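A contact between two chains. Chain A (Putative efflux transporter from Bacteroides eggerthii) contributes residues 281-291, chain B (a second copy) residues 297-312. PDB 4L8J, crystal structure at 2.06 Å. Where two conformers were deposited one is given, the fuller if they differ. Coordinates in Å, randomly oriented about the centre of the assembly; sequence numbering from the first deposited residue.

Chain A (281-291) KVNRREVTVYS
Chain B, residues 297-312: NLLISKGLKPGETVVT

Two copies of a putative efflux transporter meet through a short antiparallel pairing of backbones; together the stretches bury 676 Å². Chain A runs as an extended strand from Lys A281 to Val A289. Chain B enters as a strand at Asn B297, turns a corner at Ser B301 (phi/psi -94/-21), and resumes as a strand at Thr B309 after a type II turn from Lys B305 to Glu B308. The axes of strands 281-289 and 297-300 approach to 5.8 Å at 100°, so pairing is local.

The backbones pair through three main-chain hydrogen bonds. Thr A288 faces Lys B302 as a hydrogen-bonded pair (CA-CA 5.0 Å), and Val A289 faces Ile B300 as a non-hydrogen-bonded pair (CA-CA 4.5 Å). The register slips by one between them, a beta bulge that leaves Ser B301 as the extra residue. Thr A288 N donates to Lys B302 O (2.9 Å), Ser B301 N to Thr A288 O (2.9 Å), and Tyr A290 N to Leu B299 O (2.8 Å). Ser B301 OG (chi1 p) adds a weak bond to Thr A288 O at 3.4 Å. CA-H...O contacts supplement these, the shortest from Val A287 CA to Lys B302 O (3.3 Å). Thr A288 (m) and Lys B302 (t, t; CE and NZ not modelled) share one face, Thr A288 OG1 3.8 Å from Lys B302 CB. Gly B303 (phi/psi 104/-6) follows the pairing; a CB there would clash with Glu A286 O and Val A287 CA, and its backbone angles alone call for glycine.

Aliphatic side chains meet at van der Waals distance, burying carbon surface. Val A289 (chi1 t) and Ile B300 (m, m) share the other face, with Val A289 CG2 3.8 Å from Ile B300 CD1 and 4.0 Å from Leu B298 CD1. Val A287 (m) sets CB 4.0 Å from Ile B300 CG2 and CG1 3.8 Å from Leu B304 CG (Leu B304 m, t). Tyr A290 (t) brings CB to 3.9 Å from Leu B299 CB, while its end leads away. Near the start of the chain A stretch, Val A282 CG1 (chi1 m) meets Val B311 CG2 (chi1 t) at 3.7 Å.

Arg A285 (t, p, p, chi4 76°) points toward chain B and offers its guanidinium edge. Arg A285 NH1 donates to Glu B308 OE1 (2.8 Å) and Arg A285 NH2 to Glu B308 OE2 (2.7 Å), a bidentate salt bridge; Arg A285 NH1 also donates to Gly B303 O (2.8 Å). Glu B308 (m, t, chi3 -80°) also accepts from Lys B305 N, at 3.0 Å to Glu B308 OE1, tying the turn to the bridge.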

ATOM      1  N   LYS A 281      10.043  31.367 -12.779  1.00 33.17           N
ATOM      2  CA  LYS A 281      10.283  31.876 -11.415  1.00 33.09           C
ATOM      3  C   LYS A 281       9.665  30.899 -10.397  1.00 35.24           C
ATOM      4  O   LYS A 281       8.684  30.217 -10.711  1.00 34.19           O
ATOM      5  CB  LYS A 281       9.717  33.282 -11.174  1.00 37.49           C
ATOM      6  CG  LYS A 281      10.309  34.423 -12.006  1.00 50.99           C
ATOM      7  CD  LYS A 281       9.335  35.619 -12.058  1.00 64.07           C
ATOM      8  CE  LYS A 281       9.144  36.337 -10.724  1.00 84.95           C
ATOM      9  NZ  LYS A 281       7.908  37.173 -10.688  1.00 93.35           N
ATOM     10  N   VAL A 282      10.223  30.841  -9.192  1.00 30.88           N
ATOM     11  CA  VAL A 282       9.695  29.948  -8.162  1.00 30.68           C
ATOM     12  C   VAL A 282       8.969  30.728  -7.076  1.00 36.47           C
ATOM     13  O   VAL A 282       9.328  31.861  -6.779  1.00 35.68           O
ATOM     14  CB  VAL A 282      10.740  28.993  -7.548  1.00 32.24           C
ATOM     15  CG1 VAL A 282      11.243  27.999  -8.592  1.00 30.28           C
ATOM     16  CG2 VAL A 282      11.893  29.752  -6.883  1.00 33.08           C
ATOM     17  N   ASN A 283       7.922  30.104  -6.519  1.00 34.61           N
ATOM     18  CA  ASN A 283       7.103  30.605  -5.410  1.00 34.87           C
ATOM     19  C   ASN A 283       6.760  29.440  -4.510  1.00 37.69           C
ATOM     20  O   ASN A 283       6.323  28.384  -4.990  1.00 34.96           O
ATOM     21  CB  ASN A 283       5.836  31.306  -5.900  1.00 34.83           C
ATOM     22  CG  ASN A 283       6.131  32.581  -6.657  1.00 49.14           C
ATOM     23  OD1 ASN A 283       6.192  32.596  -7.888  1.00 44.53           O
ATOM     24  ND2 ASN A 283       6.374  33.662  -5.934  1.00 37.84           N
ATOM     25  N   ARG A 284       6.963  29.634  -3.202  1.00 35.14           N
ATOM     26  CA  ARG A 284       6.713  28.589  -2.218  1.00 34.67           C
ATOM     27  C   ARG A 284       5.208  28.291  -2.089  1.00 37.18           C
ATOM     28  O   ARG A 284       4.380  29.199  -2.107  1.00 36.40           O
ATOM     29  CB  ARG A 284       7.318  28.945  -0.864  1.00 32.00           C
ATOM     30  CG  ARG A 284       7.631  27.708  -0.014  1.00 37.21           C
ATOM     31  CD  ARG A 284       8.192  28.077   1.346  1.00 43.29           C
ATOM     32  NE  ARG A 284       7.285  28.962   2.091  1.00 47.89           N
ATOM     33  CZ  ARG A 284       7.373  29.192   3.396  1.00 58.07           C
ATOM     34  NH1 ARG A 284       8.306  28.587   4.120  1.00 42.51           N
ATOM     35  NH2 ARG A 284       6.513  30.008   3.991  1.00 45.81           N
ATOM     36  N   ARG A 285       4.886  26.999  -1.991  1.00 33.13           N
ATOM     37  CA  ARG A 285       3.529  26.511  -1.889  1.00 32.74           C
ATOM     38  C   ARG A 285       3.427  25.470  -0.780  1.00 34.32           C
ATOM     39  O   ARG A 285       4.120  24.445  -0.818  1.00 31.58           O
ATOM     40  CB  ARG A 285       3.098  25.937  -3.254  1.00 33.09           C
ATOM     41  CG  ARG A 285       1.735  25.255  -3.267  1.00 37.50           C
ATOM     42  CD  ARG A 285       0.561  26.218  -3.414  1.00 39.10           C
ATOM     43  NE  ARG A 285       0.557  26.886  -4.719  1.00 32.66           N
ATOM     44  CZ  ARG A 285       0.187  26.328  -5.866  1.00 45.47           C
ATOM     45  NH1 ARG A 285      -0.250  25.071  -5.894  1.00 31.91           N
ATOM     46  NH2 ARG A 285       0.238  27.024  -6.995  1.00 35.74           N
ATOM     47  N   GLU A 286       2.552  25.729   0.211  1.00 32.06           N
ATOM     48  CA  GLU A 286       2.330  24.775   1.284  1.00 32.22           C
ATOM     49  C   GLU A 286       1.459  23.629   0.768  1.00 36.19           C
ATOM     50  O   GLU A 286       0.475  23.847   0.046  1.00 34.79           O
ATOM     51  CB  GLU A 286       1.695  25.430   2.519  1.00 34.47           C
ATOM     52  CG  GLU A 286       1.629  24.434   3.659  1.00 43.64           C
ATOM     53  CD  GLU A 286       0.959  24.877   4.941  1.00 58.46           C
ATOM     54  OE1 GLU A 286       0.469  26.026   5.002  1.00 45.03           O
ATOM     55  OE2 GLU A 286       0.923  24.061   5.889  1.00 50.19           O
ATOM     56  N   VAL A 287       1.870  22.412   1.104  1.00 32.51           N
ATOM     57  CA  VAL A 287       1.198  21.177   0.694  1.00 31.51           C
ATOM     58  C   VAL A 287       0.920  20.319   1.952  1.00 34.99           C
ATOM     59  O   VAL A 287       1.575  20.499   2.987  1.00 32.79           O
ATOM     60  CB  VAL A 287       2.028  20.385  -0.369  1.00 33.71           C
ATOM     61  CG1 VAL A 287       2.237  21.200  -1.653  1.00 33.14           C
ATOM     62  CG2 VAL A 287       3.376  19.893   0.188  1.00 32.97           C
ATOM     63  N   THR A 288      -0.050  19.396   1.839  1.00 31.96           N
ATOM     64  CA  THR A 288      -0.372  18.415   2.859  1.00 31.91           C
ATOM     65  C   THR A 288      -0.010  17.079   2.265  1.00 35.03           C
ATOM     66  O   THR A 288      -0.545  16.692   1.228  1.00 33.89           O
ATOM     67  CB  THR A 288      -1.841  18.488   3.341  1.00 36.82           C
ATOM     68  OG1 THR A 288      -2.118  19.802   3.787  1.00 41.99           O
ATOM     69  CG2 THR A 288      -2.136  17.497   4.497  1.00 35.40           C
ATOM     70  N   VAL A 289       0.931  16.392   2.905  1.00 32.37           N
ATOM     71  CA  VAL A 289       1.349  15.059   2.514  1.00 32.03           C
ATOM     72  C   VAL A 289       0.279  14.094   3.036  1.00 37.40           C
ATOM     73  O   VAL A 289      -0.126  14.195   4.200  1.00 36.65           O
ATOM     74  CB  VAL A 289       2.785  14.712   3.012  1.00 34.87           C
ATOM     75  CG1 VAL A 289       3.170  13.272   2.651  1.00 34.39           C
ATOM     76  CG2 VAL A 289       3.808  15.682   2.446  1.00 34.11           C
ATOM     77  N   TYR A 290      -0.208  13.198   2.175  1.00 35.50           N
ATOM     78  CA  TYR A 290      -1.203  12.216   2.577  1.00 37.38           C
ATOM     79  C   TYR A 290      -0.661  11.314   3.688  1.00 45.31           C
ATOM     80  O   TYR A 290       0.397  10.681   3.538  1.00 44.61           O
ATOM     81  CB  TYR A 290      -1.686  11.349   1.393  1.00 39.07           C
ATOM     82  CG  TYR A 290      -2.641  10.262   1.844  1.00 43.09           C
ATOM     83  CD1 TYR A 290      -3.955  10.562   2.193  1.00 45.87           C
ATOM     84  CD2 TYR A 290      -2.197   8.955   2.043  1.00 44.48           C
ATOM     85  CE1 TYR A 290      -4.823   9.577   2.664  1.00 48.40           C
ATOM     86  CE2 TYR A 290      -3.042   7.974   2.562  1.00 46.59           C
ATOM     87  CZ  TYR A 290      -4.364   8.282   2.837  1.00 55.16           C
ATOM     88  OH  TYR A 290      -5.211   7.317   3.313  1.00 59.36           O
ATOM     89  N   SER A 291      -1.412  11.245   4.785  1.00 46.88           N
ATOM     90  CA  SER A 291      -1.078  10.394   5.913  1.00 50.49           C
ATOM     91  C   SER A 291      -2.362   9.737   6.456  1.00 64.98           C
ATOM     92  O   SER A 291      -3.307  10.458   6.811  1.00 66.09           O
ATOM     93  CB  SER A 291      -0.342  11.169   7.004  1.00 51.69           C
ATOM     94  OG  SER A 291       0.172  10.263   7.966  1.00 57.98           O
TER
ATOM     95  N   ASN B 297       8.390   8.718  -4.211  1.00 37.70           N
ATOM     96  CA  ASN B 297       7.327   9.699  -4.470  0.50 37.33           C
ATOM     97  C   ASN B 297       6.391   9.806  -3.272  1.00 40.38           C
ATOM     98  O   ASN B 297       6.259   8.857  -2.486  1.00 39.50           O
ATOM     99  CB  ASN B 297       6.516   9.363  -5.731  0.50 38.07           C
ATOM    100  CG  ASN B 297       7.316   9.406  -6.999  0.50 50.04           C
ATOM    101  OD1 ASN B 297       7.420  10.445  -7.676  0.50 32.31           O
ATOM    102  ND2 ASN B 297       7.857   8.256  -7.367  0.50 47.37           N
ATOM    103  N   LEU B 298       5.749  10.992  -3.127  1.00 33.67           N
ATOM    104  CA  LEU B 298       4.792  11.283  -2.062  1.00 31.78           C
ATOM    105  C   LEU B 298       3.401  11.523  -2.645  1.00 36.30           C
ATOM    106  O   LEU B 298       3.246  12.078  -3.741  1.00 34.35           O
ATOM    107  CB  LEU B 298       5.198  12.528  -1.236  1.00 31.06           C
ATOM    108  CG  LEU B 298       6.442  12.437  -0.342  1.00 35.48           C
ATOM    109  CD1 LEU B 298       6.664  13.767   0.386  1.00 34.81           C
ATOM    110  CD2 LEU B 298       6.307  11.291   0.714  1.00 35.86           C
ATOM    111  N   LEU B 299       2.384  11.171  -1.870  1.00 33.05           N
ATOM    112  CA  LEU B 299       1.012  11.483  -2.207  1.00 32.43           C
ATOM    113  C   LEU B 299       0.668  12.744  -1.458  1.00 36.01           C
ATOM    114  O   LEU B 299       1.015  12.864  -0.278  1.00 35.59           O
ATOM    115  CB  LEU B 299       0.067  10.317  -1.882  1.00 32.51           C
ATOM    116  CG  LEU B 299       0.146   9.162  -2.875  1.00 36.46           C
ATOM    117  CD1 LEU B 299      -0.526   7.916  -2.293  1.00 36.91           C
ATOM    118  CD2 LEU B 299      -0.446   9.556  -4.250  1.00 35.68           C
ATOM    119  N   ILE B 300       0.090  13.714  -2.178  1.00 32.24           N
ATOM    120  CA  ILE B 300      -0.308  15.032  -1.707  1.00 31.76           C
ATOM    121  C   ILE B 300      -1.814  15.109  -1.736  1.00 36.38           C
ATOM    122  O   ILE B 300      -2.427  14.901  -2.790  1.00 35.20           O
ATOM    123  CB  ILE B 300       0.367  16.173  -2.546  1.00 34.19           C
ATOM    124  CG1 ILE B 300       1.919  16.098  -2.512  1.00 34.50           C
ATOM    125  CG2 ILE B 300      -0.108  17.566  -2.152  1.00 34.06           C
ATOM    126  CD1 ILE B 300       2.591  16.005  -1.153  1.00 30.77           C
ATOM    127  N   SER B 301      -2.411  15.407  -0.566  1.00 34.38           N
ATOM    128  CA  SER B 301      -3.865  15.490  -0.402  1.00 35.20           C
ATOM    129  C   SER B 301      -4.376  16.909  -0.568  1.00 40.63           C
ATOM    130  O   SER B 301      -5.555  17.094  -0.859  1.00 42.14           O
ATOM    131  CB  SER B 301      -4.294  14.928   0.958  1.00 38.90           C
ATOM    132  OG  SER B 301      -3.715  15.648   2.034  1.00 46.21           O
ATOM    133  N   LYS B 302      -3.502  17.921  -0.411  1.00 37.34           N
ATOM    134  CA  LYS B 302      -3.930  19.323  -0.530  1.00 36.75           C
ATOM    135  C   LYS B 302      -2.773  20.213  -0.947  1.00 38.23           C
ATOM    136  O   LYS B 302      -1.633  19.941  -0.562  1.00 36.98           O
ATOM    137  CB  LYS B 302      -4.476  19.796   0.850  1.00 40.04           C
ATOM    138  CG  LYS B 302      -5.226  21.134   0.836  1.00 60.99           C
ATOM    139  CD  LYS B 302      -5.906  21.396   2.175  1.00 72.07           C
ATOM    140  N   GLY B 303      -3.084  21.281  -1.680  1.00 33.31           N
ATOM    141  CA  GLY B 303      -2.109  22.292  -2.079  1.00 33.34           C
ATOM    142  C   GLY B 303      -1.602  22.288  -3.512  1.00 36.96           C
ATOM    143  O   GLY B 303      -0.840  23.188  -3.891  1.00 36.23           O
ATOM    144  N   LEU B 304      -1.992  21.281  -4.316  1.00 32.59           N
ATOM    145  CA  LEU B 304      -1.550  21.165  -5.715  1.00 32.06           C
ATOM    146  C   LEU B 304      -2.683  20.788  -6.661  1.00 38.25           C
ATOM    147  O   LEU B 304      -3.587  20.059  -6.273  1.00 37.74           O
ATOM    148  CB  LEU B 304      -0.435  20.107  -5.838  1.00 30.43           C
ATOM    149  CG  LEU B 304       0.857  20.362  -5.065  1.00 31.93           C
ATOM    150  CD1 LEU B 304       1.734  19.156  -5.079  1.00 30.57           C
ATOM    151  CD2 LEU B 304       1.607  21.592  -5.590  1.00 30.42           C
ATOM    152  N   LYS B 305      -2.586  21.229  -7.919  1.00 36.23           N
ATOM    153  CA  LYS B 305      -3.514  20.862  -8.985  1.00 38.13           C
ATOM    154  C   LYS B 305      -2.717  20.090 -10.062  1.00 42.36           C
ATOM    155  O   LYS B 305      -1.523  20.376 -10.240  1.00 37.00           O
ATOM    156  CB  LYS B 305      -4.194  22.108  -9.603  1.00 42.83           C
ATOM    157  CG  LYS B 305      -5.128  22.876  -8.672  1.00 66.24           C
ATOM    158  CD  LYS B 305      -5.584  24.197  -9.303  1.00 79.47           C
ATOM    159  CE  LYS B 305      -6.178  25.174  -8.305  1.00 93.54           C
ATOM    160  NZ  LYS B 305      -7.554  24.797  -7.880  1.00103.13           N
ATOM    161  N   PRO B 306      -3.337  19.144 -10.814  1.00 42.28           N
ATOM    162  CA  PRO B 306      -2.584  18.446 -11.875  1.00 42.19           C
ATOM    163  C   PRO B 306      -2.046  19.421 -12.908  1.00 44.43           C
ATOM    164  O   PRO B 306      -2.685  20.431 -13.197  1.00 44.08           O
ATOM    165  CB  PRO B 306      -3.633  17.515 -12.516  1.00 44.43           C
ATOM    166  CG  PRO B 306      -4.723  17.421 -11.559  1.00 48.91           C
ATOM    167  CD  PRO B 306      -4.744  18.692 -10.778  1.00 44.95           C
ATOM    168  N   GLY B 307      -0.865  19.139 -13.424  1.00 39.64           N
ATOM    169  CA  GLY B 307      -0.287  19.978 -14.458  1.00 39.03           C
ATOM    170  C   GLY B 307       0.625  21.080 -13.966  1.00 42.36           C
ATOM    171  O   GLY B 307       1.393  21.620 -14.761  1.00 42.11           O
ATOM    172  N   GLU B 308       0.567  21.426 -12.667  1.00 36.10           N
ATOM    173  CA  GLU B 308       1.480  22.436 -12.118  1.00 35.74           C
ATOM    174  C   GLU B 308       2.913  21.886 -12.140  1.00 36.95           C
ATOM    175  O   GLU B 308       3.105  20.667 -12.137  1.00 35.62           O
ATOM    176  CB  GLU B 308       1.080  22.843 -10.676  1.00 36.36           C
ATOM    177  CG  GLU B 308      -0.260  23.556 -10.584  1.00 41.60           C
ATOM    178  CD  GLU B 308      -0.461  24.293  -9.276  1.00 47.01           C
ATOM    179  OE1 GLU B 308      -0.807  23.636  -8.271  1.00 46.39           O
ATOM    180  OE2 GLU B 308      -0.227  25.523  -9.245  1.00 51.00           O
ATOM    181  N   THR B 309       3.908  22.779 -12.138  1.00 34.63           N
ATOM    182  CA  THR B 309       5.316  22.395 -12.175  1.00 33.30           C
ATOM    183  C   THR B 309       5.993  22.634 -10.819  1.00 34.14           C
ATOM    184  O   THR B 309       5.961  23.748 -10.301  1.00 32.50           O
ATOM    185  CB  THR B 309       6.022  23.161 -13.308  1.00 35.94           C
ATOM    186  OG1 THR B 309       5.297  22.932 -14.507  1.00 36.58           O
ATOM    187  CG2 THR B 309       7.465  22.730 -13.486  1.00 33.08           C
ATOM    188  N   VAL B 310       6.659  21.603 -10.280  1.00 30.56           N
ATOM    189  CA  VAL B 310       7.397  21.725  -9.010  1.00 28.55           C
ATOM    190  C   VAL B 310       8.909  21.520  -9.248  1.00 32.07           C
ATOM    191  O   VAL B 310       9.277  20.788 -10.152  1.00 31.10           O
ATOM    192  CB  VAL B 310       6.885  20.777  -7.885  1.00 32.48           C
ATOM    193  CG1 VAL B 310       5.458  21.127  -7.447  1.00 33.16           C
ATOM    194  CG2 VAL B 310       6.972  19.298  -8.293  1.00 32.27           C
ATOM    195  N   VAL B 311       9.770  22.122  -8.410  1.00 27.87           N
ATOM    196  CA  VAL B 311      11.227  21.913  -8.445  1.00 29.30           C
ATOM    197  C   VAL B 311      11.513  20.552  -7.757  1.00 32.81           C
ATOM    198  O   VAL B 311      10.977  20.318  -6.685  1.00 32.40           O
ATOM    199  CB  VAL B 311      11.969  23.080  -7.727  1.00 33.00           C
ATOM    200  CG1 VAL B 311      13.433  22.735  -7.446  1.00 32.69           C
ATOM    201  CG2 VAL B 311      11.856  24.384  -8.522  1.00 32.82           C
ATOM    202  N   THR B 312      12.360  19.689  -8.342  1.00 30.39           N
ATOM    203  CA  THR B 312      12.710  18.386  -7.753  1.00 30.29           C
ATOM    204  C   THR B 312      14.212  18.292  -7.382  1.00 35.20           C
ATOM    205  O   THR B 312      14.613  17.339  -6.716  1.00 33.61           O
ATOM    206  CB  THR B 312      12.313  17.248  -8.689  1.00 34.60           C
ATOM    207  OG1 THR B 312      13.035  17.386  -9.919  1.00 36.23           O
ATOM    208  CG2 THR B 312      10.826  17.214  -8.953  1.00 34.49           C
TER